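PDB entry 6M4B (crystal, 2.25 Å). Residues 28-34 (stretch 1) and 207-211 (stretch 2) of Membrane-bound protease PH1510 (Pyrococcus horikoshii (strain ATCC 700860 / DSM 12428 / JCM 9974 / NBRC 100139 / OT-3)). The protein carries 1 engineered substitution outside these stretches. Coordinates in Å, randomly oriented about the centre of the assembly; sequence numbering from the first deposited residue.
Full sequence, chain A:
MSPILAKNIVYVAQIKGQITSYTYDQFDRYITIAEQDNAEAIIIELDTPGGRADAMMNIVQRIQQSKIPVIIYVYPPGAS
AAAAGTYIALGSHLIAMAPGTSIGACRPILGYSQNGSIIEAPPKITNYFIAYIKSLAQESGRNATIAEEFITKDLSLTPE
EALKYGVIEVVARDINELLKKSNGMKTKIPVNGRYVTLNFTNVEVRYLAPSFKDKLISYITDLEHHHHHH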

# COMPACT_ATOMS: atom_id res chain seq x y z
N ASP A 28 11.08 3.35 11.26
CA ASP A 28 11.01 1.95 11.77
C ASP A 28 11.47 1.86 13.24
O ASP A 28 10.83 1.18 14.07
CB ASP A 28 11.84 1.00 10.90
CG ASP A 28 11.70 -0.45 11.30
OD1 ASP A 28 10.63 -0.89 11.78
OD2 ASP A 28 12.68 -1.21 11.13
N ARG A 29 12.57 2.54 13.55
CA ARG A 29 13.16 2.44 14.89
C ARG A 29 12.23 3.09 15.92
O ARG A 29 11.86 2.43 16.90
CB ARG A 29 14.57 3.08 14.93
CG ARG A 29 15.30 3.00 16.28
CD ARG A 29 16.74 3.60 16.21
NE ARG A 29 17.18 4.05 17.55
CZ ARG A 29 16.94 5.25 18.10
NH1 ARG A 29 17.39 5.51 19.32
NH2 ARG A 29 16.25 6.19 17.45
N TYR A 30 11.84 4.34 15.66
CA TYR A 30 10.97 5.09 16.57
C TYR A 30 9.62 4.37 16.82
O TYR A 30 9.13 4.26 17.94
CB TYR A 30 10.68 6.49 16.03
CG TYR A 30 11.85 7.46 16.00
CD1 TYR A 30 12.72 7.58 17.09
CD2 TYR A 30 12.06 8.30 14.90
CE1 TYR A 30 13.77 8.49 17.07
CE2 TYR A 30 13.11 9.22 14.88
CZ TYR A 30 13.97 9.31 15.97
OH TYR A 30 15.02 10.22 15.97
N ILE A 31 9.01 3.86 15.76
CA ILE A 31 7.73 3.18 15.91
C ILE A 31 7.93 1.86 16.65
O ILE A 31 7.10 1.47 17.48
CB ILE A 31 7.02 2.98 14.54
CG1 ILE A 31 6.67 4.34 13.93
CG2 ILE A 31 5.76 2.15 14.68
CD1 ILE A 31 6.30 4.30 12.46
N THR A 32 9.01 1.14 16.34
CA THR A 32 9.25 -0.17 17.00
C THR A 32 9.40 0.02 18.52
O THR A 32 8.76 -0.68 19.33
CB THR A 32 10.49 -0.92 16.44
OG1 THR A 32 10.34 -1.06 15.02
CG2 THR A 32 10.57 -2.31 17.04
N ILE A 33 10.19 1.02 18.89
CA ILE A 33 10.36 1.35 20.30
C ILE A 33 9.00 1.59 20.98
O ILE A 33 8.67 0.94 21.96
CB ILE A 33 11.28 2.57 20.49
CG1 ILE A 33 12.72 2.19 20.14
CG2 ILE A 33 11.23 3.06 21.94
CD1 ILE A 33 13.67 3.37 19.98
N ALA A 34 8.21 2.49 20.41
CA ALA A 34 6.92 2.82 20.97
C ALA A 34 5.98 1.62 21.05
O ALA A 34 5.22 1.51 22.00
CB ALA A 34 6.28 3.94 20.16
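Stretch 2, residues 207-211: YLAPS

Stretch 1 is a piece of a longer helix, its backbone held by i to i+4 bonds such as Ile-33 N to Arg-29 O at 3.0 Å. Stretch 2 is an extended segment: from Tyr-207 to Pro-210 phi runs between -108° and -67° and psi between 133° and 151°. It runs obliquely and broadly against the helix direction, from Ile-33 at Leu-208 back to Arg-29 at Ala-209 and Ser-211. The backbones come nearest at Tyr-30 and Leu-208, with CA atoms 7.1 Å apart, and the contact buries 313 Å².

Arg-29 and Ile-33, about one turn apart, both point CA-to-CB toward the segment, and Tyr-30 joins them. Leu-208 points back and supplies the apolar centre: its CD2 lies 4.0 Å from Ile-33 CG2, and its CB 3.8 Å from Tyr-30 CD1. The CA-to-CB bond of Tyr-30 points sideways, yet with chi1 in m the end of the side chain comes nearer, and OH sits 3.4 Å from Pro-210 CA. Proline nitrogen has no hydrogen to offer that hydroxyl; instead a water joins Tyr-30 OH to Leu-208 O, 2.8 Å from each, donating to the carbonyl.

Arg-29, extended through three t torsions, reaches Ala-209 O with both terminal nitrogens, NH2 at 3.3 Å and NH1 at 3.4 Å. Both hydrogen bonds are weak. Ala-209 thus contributes its carbonyl while its CB points away.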

# COMPACT_ATOMS: atom_id res chain seq x y z
N TYR A 207 10.29 11.87 24.98
CA TYR A 207 10.94 12.24 23.72
C TYR A 207 11.92 11.16 23.33
O TYR A 207 12.63 10.66 24.15
CB TYR A 207 11.57 13.66 23.79
CG TYR A 207 10.50 14.74 23.80
CD1 TYR A 207 9.78 15.02 24.94
CD2 TYR A 207 10.15 15.46 22.62
CE1 TYR A 207 8.76 15.98 24.95
CE2 TYR A 207 9.14 16.44 22.62
CZ TYR A 207 8.43 16.68 23.79
OH TYR A 207 7.40 17.63 23.89
N LEU A 208 11.88 10.73 22.08
CA LEU A 208 12.85 9.79 21.57
C LEU A 208 13.85 10.58 20.80
O LEU A 208 13.48 11.49 20.03
CB LEU A 208 12.22 8.76 20.64
CG LEU A 208 11.24 7.82 21.32
CD1 LEU A 208 10.54 7.00 20.27
CD2 LEU A 208 11.94 6.93 22.34
N ALA A 209 15.12 10.24 21.01
CA ALA A 209 16.23 10.98 20.41
C ALA A 209 16.88 10.13 19.29
O ALA A 209 16.83 8.90 19.32
CB ALA A 209 17.24 11.38 21.50
N PRO A 210 17.46 10.80 18.28
CA PRO A 210 18.18 10.06 17.23
C PRO A 210 19.44 9.40 17.79
O PRO A 210 20.14 10.03 18.57
CB PRO A 210 18.48 11.14 16.17
CG PRO A 210 18.33 12.46 16.86
CD PRO A 210 17.46 12.26 18.08
N SER A 211 19.70 8.14 17.42
CA SER A 211 20.84 7.37 17.97
C SER A 211 22.25 8.01 17.82
O SER A 211 22.74 8.26 16.73
CB SER A 211 20.83 5.96 17.38
OG SER A 211 21.88 5.19 17.92
O HOH W 1 13.96 12.33 17.38